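Local coordinates for protein L-ribulose 3-epimerase (Mesorhizobium loti, PDB 3VYL) that catalyses the C3 epimerisation of ketoses, interconverting L-ribulose and L-xylulose with manganese as the probable cofactor in a TIM barrel, at residues A[177-182]-A[193-198]; A[205-210]-A[224-229]. All coordinates share one frame; numbering follows the deposited sequence.

Overall arrangement
Interactions 1 and 2 lie side by side in a closed eight-stranded parallel barrel, with centres about 8 Å apart, and follow one another along the chain: the first closes before the second opens. Each packs an outer helix (191-197, then 222-231) against a strand of the same sheet, 175-180 or 202-207. The two strands are neighbours, as indicated by the probable hydrogen bonds Leu179 O to His206 N (2.8 Å) and Thr181 OG1 to Gly208 O (2.7 Å). Each strand also supplies one ligand, Asp180 or His206, to the same manganese ion, so the two helix-strand layers back adjacent parts of the metal site.

Interaction 1 of 2, residues A[177-182]-A[193-198]; sequences LHLDTF and LAIRHA. With MN (manganese (II) ion), chain I.
Leu177, Leu179, Ile195 and Ala198 meet through aliphatic carbons alone; the His178 ring and the Asp180 carboxylate lie on the inner side of the strand, and the Phe182 ring follows in helix 181-187. There the two oxygens of the Asp180 carboxylate have different partners. OD2 binds the manganese at 2.1 Å, while OD1 stands 4.2 Å from the same manganese, which makes the carboxylate a one-oxygen ligand. OD1 instead accepts a weak bond from Phe182 N (2.9 Å, bent to 121°), so Asp180 serves as N-cap of helix 181-187 and this bond probably helps fix the rotation of the metal-binding group. His178 sets its ring edge-to-face with that of His206, and the Phe182 ring makes a cation-pi contact with Arg212. Glu147, His206, Glu241 and water 1 are the other manganese ligands.

On the outer side, the two leucines reach segment 193-198 in the same way. Leu177 holds CG opposite its carbonyl carbon (chi1 -69°) with CD1 extended beyond it, and CD1 comes 3.9 Å from Ala198 CB. Leu179 repeats this extended shape, placing its CD1 4.5 Å from Ala198 CB and 4.4 Å from Ile195 CG1. The small Ala198 methyl, just past the helical conformation, thus meets both leucine tips, whereas Ile195 offers the flank of its chain to Leu179. No hydrogen bond crosses, and the four touching residues are buried, with 131 Å² buried between the two segments, both sides summed. The nearest CA pairs, Leu177 with Ala198 and Leu179 with Ile195, show the helix running back against the strand, as in a TIM barrel. Helix 160-170 borders the contact through Leu164, Ile167 and Ala160, which touch the leucines, and helix 222-231 borders it through Ala228, which packs on Ile195.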
ATOM      1  N   LEU A 177      19.861  -5.651  17.994  1.00 36.89           N
ATOM      2  CA  LEU A 177      18.609  -4.897  17.959  1.00 34.55           C
ATOM      3  C   LEU A 177      17.385  -5.777  18.114  1.00 32.62           C
ATOM      4  O   LEU A 177      17.311  -6.887  17.565  1.00 31.88           O
ATOM      5  CB  LEU A 177      18.470  -4.087  16.670  1.00 33.16           C
ATOM      6  CG  LEU A 177      19.386  -2.895  16.446  1.00 33.13           C
ATOM      7  CD1 LEU A 177      19.130  -2.365  15.044  1.00 32.21           C
ATOM      8  CD2 LEU A 177      19.173  -1.817  17.500  1.00 32.40           C
ATOM      9  N   HIS A 178      16.429  -5.249  18.872  1.00 31.13           N
ATOM     10  CA  HIS A 178      15.116  -5.830  19.011  1.00 29.87           C
ATOM     11  C   HIS A 178      14.188  -4.822  18.410  1.00 29.78           C
ATOM     12  O   HIS A 178      13.971  -3.739  18.961  1.00 30.56           O
ATOM     13  CB  HIS A 178      14.826  -6.107  20.484  1.00 29.92           C
ATOM     14  CG  HIS A 178      13.431  -6.638  20.763  1.00 30.83           C
ATOM     15  ND1 HIS A 178      12.937  -6.744  22.014  1.00 29.83           N
ATOM     16  CD2 HIS A 178      12.420  -7.062  19.908  1.00 30.85           C
ATOM     17  CE1 HIS A 178      11.688  -7.226  21.965  1.00 29.20           C
ATOM     18  NE2 HIS A 178      11.365  -7.415  20.679  1.00 30.61           N
ATOM     19  N   LEU A 179      13.677  -5.154  17.232  1.00 28.51           N
ATOM     20  CA  LEU A 179      12.737  -4.301  16.512  1.00 26.55           C
ATOM     21  C   LEU A 179      11.276  -4.743  16.732  1.00 27.28           C
ATOM     22  O   LEU A 179      10.979  -5.946  16.858  1.00 28.08           O
ATOM     23  CB  LEU A 179      13.087  -4.303  15.023  1.00 24.54           C
ATOM     24  CG  LEU A 179      14.478  -3.799  14.620  1.00 23.20           C
ATOM     25  CD1 LEU A 179      14.606  -3.821  13.108  1.00 22.42           C
ATOM     26  CD2 LEU A 179      14.778  -2.403  15.143  1.00 22.00           C
ATOM     27  N   ASP A 180      10.366  -3.773  16.771  1.00 26.28           N
ATOM     28  CA  ASP A 180       8.956  -4.065  17.019  1.00 26.23           C
ATOM     29  C   ASP A 180       8.081  -3.279  16.030  1.00 25.72           C
ATOM     30  O   ASP A 180       8.042  -2.048  16.058  1.00 25.31           O
ATOM     31  CB  ASP A 180       8.627  -3.734  18.483  1.00 27.64           C
ATOM     32  CG  ASP A 180       7.181  -4.017  18.858  1.00 29.81           C
ATOM     33  OD1 ASP A 180       6.280  -3.754  18.037  1.00 30.64           O
ATOM     34  OD2 ASP A 180       6.939  -4.469  20.005  1.00 31.96           O
ATOM     35  N   THR A 181       7.375  -4.000  15.164  1.00 24.09           N
ATOM     36  CA  THR A 181       6.603  -3.383  14.098  1.00 23.35           C
ATOM     37  C   THR A 181       5.640  -2.289  14.588  1.00 23.43           C
ATOM     38  O   THR A 181       5.535  -1.225  13.972  1.00 23.53           O
ATOM     39  CB  THR A 181       5.856  -4.436  13.281  1.00 23.83           C
ATOM     40  OG1 THR A 181       4.924  -5.113  14.125  1.00 24.88           O
ATOM     41  CG2 THR A 181       6.830  -5.454  12.691  1.00 23.82           C
ATOM     42  N   PHE A 182       4.974  -2.534  15.716  1.00 23.26           N
ATOM     43  CA  PHE A 182       4.130  -1.527  16.365  1.00 21.74           C
ATOM     44  C   PHE A 182       4.890  -0.216  16.656  1.00 21.56           C
ATOM     45  O   PHE A 182       4.386   0.870  16.393  1.00 20.81           O
ATOM     46  CB  PHE A 182       3.491  -2.092  17.641  1.00 21.36           C
ATOM     47  CG  PHE A 182       2.909  -1.034  18.543  1.00 21.96           C
ATOM     48  CD1 PHE A 182       1.662  -0.484  18.273  1.00 21.18           C
ATOM     49  CD2 PHE A 182       3.628  -0.561  19.644  1.00 21.65           C
ATOM     50  CE1 PHE A 182       1.140   0.496  19.083  1.00 21.01           C
ATOM     51  CE2 PHE A 182       3.104   0.419  20.455  1.00 21.09           C
ATOM     52  CZ  PHE A 182       1.858   0.947  20.174  1.00 21.15           C
ATOM     53  N   LEU A 193      12.536  -0.101   4.920  1.00 27.66           N
ATOM     54  CA  LEU A 193      13.819   0.572   4.794  1.00 28.34           C
ATOM     55  C   LEU A 193      14.637   0.431   6.059  1.00 28.79           C
ATOM     56  O   LEU A 193      15.830   0.141   5.991  1.00 31.39           O
ATOM     57  CB  LEU A 193      13.640   2.040   4.432  1.00 27.80           C
ATOM     58  CG  LEU A 193      13.854   2.371   2.958  1.00 27.60           C
ATOM     59  CD1 LEU A 193      13.498   1.208   2.048  1.00 27.11           C
ATOM     60  CD2 LEU A 193      13.098   3.633   2.562  1.00 27.61           C
ATOM     61  N   ALA A 194      13.985   0.608   7.206  1.00 28.37           N
ATOM     62  CA  ALA A 194      14.653   0.527   8.495  1.00 28.01           C
ATOM     63  C   ALA A 194      15.157  -0.891   8.787  1.00 27.81           C
ATOM     64  O   ALA A 194      16.282  -1.066   9.287  1.00 27.27           O
ATOM     65  CB  ALA A 194      13.739   1.026   9.597  1.00 28.47           C
ATOM     66  N   ILE A 195      14.344  -1.895   8.465  1.00 26.19           N
ATOM     67  CA  ILE A 195      14.805  -3.275   8.540  1.00 28.03           C
ATOM     68  C   ILE A 195      16.064  -3.485   7.667  1.00 29.88           C
ATOM     69  O   ILE A 195      17.071  -4.024   8.143  1.00 30.14           O
ATOM     70  CB  ILE A 195      13.700  -4.288   8.161  1.00 27.72           C
ATOM     71  CG1 ILE A 195      12.638  -4.354   9.265  1.00 26.95           C
ATOM     72  CG2 ILE A 195      14.299  -5.679   7.925  1.00 27.43           C
ATOM     73  CD1 ILE A 195      11.285  -4.883   8.822  1.00 26.21           C
ATOM     74  N   ARG A 196      16.009  -3.037   6.409  1.00 30.73           N
ATOM     75  CA  ARG A 196      17.137  -3.185   5.475  1.00 31.59           C
ATOM     76  C   ARG A 196      18.391  -2.502   5.996  1.00 32.52           C
ATOM     77  O   ARG A 196      19.507  -3.013   5.843  1.00 32.47           O
ATOM     78  CB  ARG A 196      16.793  -2.617   4.101  1.00 30.78           C
ATOM     79  CG  ARG A 196      15.866  -3.497   3.297  1.00 30.10           C
ATOM     80  CD  ARG A 196      15.490  -2.809   2.004  1.00 30.72           C
ATOM     81  NE  ARG A 196      14.626  -3.655   1.187  1.00 31.15           N
ATOM     82  CZ  ARG A 196      15.062  -4.527   0.283  1.00 29.21           C
ATOM     83  NH1 ARG A 196      16.356  -4.675   0.078  1.00 29.00           N
ATOM     84  NH2 ARG A 196      14.194  -5.256  -0.402  1.00 29.52           N
ATOM     85  N   HIS A 197      18.193  -1.347   6.617  1.00 32.26           N
ATOM     86  CA  HIS A 197      19.287  -0.572   7.162  1.00 34.19           C
ATOM     87  C   HIS A 197      19.952  -1.257   8.324  1.00 35.15           C
ATOM     88  O   HIS A 197      21.116  -1.005   8.602  1.00 36.45           O
ATOM     89  CB  HIS A 197      18.763   0.794   7.568  1.00 35.20           C
ATOM     90  CG  HIS A 197      19.835   1.764   7.973  1.00 36.07           C
ATOM     91  ND1 HIS A 197      20.781   2.194   7.117  1.00 37.57           N
ATOM     92  CD2 HIS A 197      20.077   2.405   9.189  1.00 36.30           C
ATOM     93  CE1 HIS A 197      21.601   3.059   7.753  1.00 37.75           C
ATOM     94  NE2 HIS A 197      21.170   3.184   9.024  1.00 38.40           N
ATOM     95  N   ALA A 198      19.218  -2.141   9.004  1.00 37.65           N
ATOM     96  CA  ALA A 198      19.676  -2.794  10.242  1.00 37.36           C
ATOM     97  C   ALA A 198      20.226  -4.216  10.039  1.00 39.21           C
ATOM     98  O   ALA A 198      20.510  -4.916  11.014  1.00 40.54           O
ATOM     99  CB  ALA A 198      18.546  -2.808  11.261  1.00 35.83           C
TER
HETATM  100 MN    MN I1001       7.682  -5.241  21.761  1.00 21.12          MN
HETATM  101  O   HOH W   1       6.972  -4.058  23.688  1.00 31.83           O

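Interaction 2 of 2, residues A[205-210]-A[224-229]; sequences VHIGES and AIFDAL. With MN (manganese (II) ion), chain I.
Ile207 folds its CD1 back beside CA (chi2 -55°) and so presents that methyl obliquely to the Phe226 ring, 4.3 Å from CE1. Val205, with CG1 opposite its backbone N (chi1 166°), turns its other methyl, CG2, to Leu229 CD2, also at 4.3 Å. Phe226 leaves its helix at a slant to the strand, and the length of its side chain carries the ring to Ile207. Across the segments these are purely apolar contacts between buried residues, with 142 Å² buried between the two segments, both sides summed.

Between the two outward residues, His206 points to the barrel interior. Its ND1 binds the manganese at 2.2 Å, and NE2, on the other side of the ring, is hydrogen-bonded to Glu36 OE1; a carboxylate there probably helps orient the imidazole. Beyond the strand, Glu209 OE1 uses its anti lone pair to accept from Ser210 N (2.7 Å, 164°) and is also bonded to Ile220 N, tying the turn to the approach of helix 222-231.

The contact joins the first strand and the helix of the beta-alpha-beta unit 202-207, 222-231, 238-240. Leu238 of the third element touches Val205, Ile207 and Leu229. Helix 191-197 flanks Leu229 through Ile195, while Leu281 and Ala284 of helix 266-292 pack on Phe226.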
ATOM      1  N   VAL A 205      12.607  -9.940  16.780  1.00 29.79           N
ATOM      2  CA  VAL A 205      11.525  -9.132  16.203  1.00 29.78           C
ATOM      3  C   VAL A 205      10.178  -9.370  16.886  1.00 30.19           C
ATOM      4  O   VAL A 205       9.787 -10.519  17.124  1.00 31.80           O
ATOM      5  CB  VAL A 205      11.384  -9.369  14.673  1.00 28.67           C
ATOM      6  CG1 VAL A 205      10.067  -8.806  14.149  1.00 27.00           C
ATOM      7  CG2 VAL A 205      12.567  -8.766  13.923  1.00 28.03           C
ATOM      8  N   HIS A 206       9.468  -8.284  17.192  1.00 29.36           N
ATOM      9  CA  HIS A 206       8.068  -8.389  17.600  1.00 28.54           C
ATOM     10  C   HIS A 206       7.150  -8.058  16.467  1.00 27.24           C
ATOM     11  O   HIS A 206       7.232  -6.982  15.880  1.00 28.16           O
ATOM     12  CB  HIS A 206       7.758  -7.457  18.761  1.00 30.89           C
ATOM     13  CG  HIS A 206       8.093  -8.019  20.121  1.00 32.66           C
ATOM     14  ND1 HIS A 206       8.364  -7.226  21.179  1.00 34.14           N
ATOM     15  CD2 HIS A 206       8.196  -9.334  20.575  1.00 32.16           C
ATOM     16  CE1 HIS A 206       8.627  -7.994  22.257  1.00 34.18           C
ATOM     17  NE2 HIS A 206       8.530  -9.283  21.883  1.00 33.35           N
ATOM     18  N   ILE A 207       6.261  -8.984  16.149  1.00 26.02           N
ATOM     19  CA  ILE A 207       5.174  -8.727  15.227  1.00 25.14           C
ATOM     20  C   ILE A 207       3.958  -8.251  16.026  1.00 24.49           C
ATOM     21  O   ILE A 207       3.445  -8.967  16.879  1.00 24.77           O
ATOM     22  CB  ILE A 207       4.846  -9.990  14.402  1.00 25.48           C
ATOM     23  CG1 ILE A 207       6.057 -10.391  13.552  1.00 26.86           C
ATOM     24  CG2 ILE A 207       3.620  -9.789  13.519  1.00 25.55           C
ATOM     25  CD1 ILE A 207       6.605  -9.310  12.638  1.00 26.59           C
ATOM     26  N   GLY A 208       3.515  -7.030  15.753  1.00 23.66           N
ATOM     27  CA  GLY A 208       2.346  -6.463  16.405  1.00 22.74           C
ATOM     28  C   GLY A 208       1.697  -5.465  15.473  1.00 22.08           C
ATOM     29  O   GLY A 208       2.390  -4.725  14.800  1.00 22.42           O
ATOM     30  N   GLU A 209       0.371  -5.451  15.424  1.00 21.09           N
ATOM     31  CA  GLU A 209      -0.366  -4.528  14.564  1.00 20.49           C
ATOM     32  C   GLU A 209      -0.308  -3.077  15.094  1.00 20.77           C
ATOM     33  O   GLU A 209       0.024  -2.849  16.258  1.00 20.63           O
ATOM     34  CB  GLU A 209      -1.814  -5.011  14.411  1.00 20.07           C
ATOM     35  CG  GLU A 209      -2.677  -4.175  13.476  1.00 20.09           C
ATOM     36  CD  GLU A 209      -2.095  -4.077  12.081  1.00 19.69           C
ATOM     37  OE1 GLU A 209      -1.213  -3.216  11.853  1.00 18.20           O
ATOM     38  OE2 GLU A 209      -2.545  -4.867  11.217  1.00 19.91           O
ATOM     39  N   SER A 210      -0.630  -2.111  14.233  1.00 20.46           N
ATOM     40  CA  SER A 210      -0.582  -0.688  14.575  1.00 20.20           C
ATOM     41  C   SER A 210      -1.333  -0.330  15.868  1.00 20.86           C
ATOM     42  O   SER A 210      -0.868   0.491  16.653  1.00 20.69           O
ATOM     43  CB  SER A 210      -1.074   0.155  13.395  1.00 20.50           C
ATOM     44  OG  SER A 210      -2.360  -0.268  12.928  1.00 21.49           O
ATOM     45  N   ALA A 224       5.292  -5.697   3.221  1.00 24.24           N
ATOM     46  CA  ALA A 224       6.538  -4.945   3.094  1.00 24.17           C
ATOM     47  C   ALA A 224       7.558  -5.367   4.150  1.00 25.31           C
ATOM     48  O   ALA A 224       8.760  -5.336   3.902  1.00 26.79           O
ATOM     49  CB  ALA A 224       6.271  -3.455   3.172  1.00 23.00           C
ATOM     50  N   ILE A 225       7.065  -5.770   5.321  1.00 26.07           N
ATOM     51  CA  ILE A 225       7.912  -6.163   6.447  1.00 25.75           C
ATOM     52  C   ILE A 225       8.475  -7.571   6.245  1.00 26.09           C
ATOM     53  O   ILE A 225       9.657  -7.819   6.488  1.00 27.04           O
ATOM     54  CB  ILE A 225       7.145  -6.054   7.789  1.00 24.73           C
ATOM     55  CG1 ILE A 225       6.868  -4.580   8.111  1.00 24.77           C
ATOM     56  CG2 ILE A 225       7.923  -6.693   8.926  1.00 23.96           C
ATOM     57  CD1 ILE A 225       6.007  -4.347   9.338  1.00 24.52           C
ATOM     58  N   PHE A 226       7.631  -8.492   5.802  1.00 25.99           N
ATOM     59  CA  PHE A 226       8.089  -9.848   5.514  1.00 26.46           C
ATOM     60  C   PHE A 226       9.068  -9.859   4.333  1.00 27.66           C
ATOM     61  O   PHE A 226      10.055 -10.612   4.350  1.00 27.84           O
ATOM     62  CB  PHE A 226       6.906 -10.793   5.289  1.00 25.05           C
ATOM     63  CG  PHE A 226       5.980 -10.906   6.481  1.00 24.47           C
ATOM     64  CD1 PHE A 226       6.483 -10.955   7.781  1.00 24.67           C
ATOM     65  CD2 PHE A 226       4.606 -10.995   6.303  1.00 23.95           C
ATOM     66  CE1 PHE A 226       5.627 -11.074   8.872  1.00 24.53           C
ATOM     67  CE2 PHE A 226       3.745 -11.120   7.382  1.00 23.46           C
ATOM     68  CZ  PHE A 226       4.253 -11.159   8.671  1.00 23.85           C
ATOM     69  N   ASP A 227       8.800  -9.003   3.338  1.00 27.27           N
ATOM     70  CA  ASP A 227       9.705  -8.774   2.201  1.00 27.23           C
ATOM     71  C   ASP A 227      11.068  -8.238   2.627  1.00 27.00           C
ATOM     72  O   ASP A 227      12.090  -8.668   2.092  1.00 28.49           O
ATOM     73  CB  ASP A 227       9.099  -7.784   1.198  1.00 27.22           C
ATOM     74  CG  ASP A 227       8.029  -8.394   0.332  1.00 28.29           C
ATOM     75  OD1 ASP A 227       7.444  -7.637  -0.454  1.00 31.96           O
ATOM     76  OD2 ASP A 227       7.753  -9.607   0.414  1.00 28.94           O
ATOM     77  N   ALA A 228      11.091  -7.293   3.564  1.00 26.03           N
ATOM     78  CA  ALA A 228      12.361  -6.738   4.057  1.00 26.58           C
ATOM     79  C   ALA A 228      13.189  -7.777   4.836  1.00 27.68           C
ATOM     80  O   ALA A 228      14.369  -7.962   4.540  1.00 27.67           O
ATOM     81  CB  ALA A 228      12.128  -5.489   4.890  1.00 25.85           C
ATOM     82  N   LEU A 229      12.568  -8.465   5.804  1.00 27.80           N
ATOM     83  CA  LEU A 229      13.223  -9.566   6.535  1.00 27.12           C
ATOM     84  C   LEU A 229      13.790 -10.587   5.572  1.00 28.04           C
ATOM     85  O   LEU A 229      14.927 -11.037   5.741  1.00 27.92           O
ATOM     86  CB  LEU A 229      12.256 -10.270   7.508  1.00 25.95           C
ATOM     87  CG  LEU A 229      11.696  -9.413   8.643  1.00 25.22           C
ATOM     88  CD1 LEU A 229      10.616 -10.142   9.397  1.00 25.14           C
ATOM     89  CD2 LEU A 229      12.784  -8.941   9.589  1.00 24.56           C
TER
HETATM   90 MN    MN I1001       7.682  -5.241  21.761  1.00 21.12          MN
HETATM   91  O   HOH W   1       6.972  -4.058  23.688  1.00 31.83           O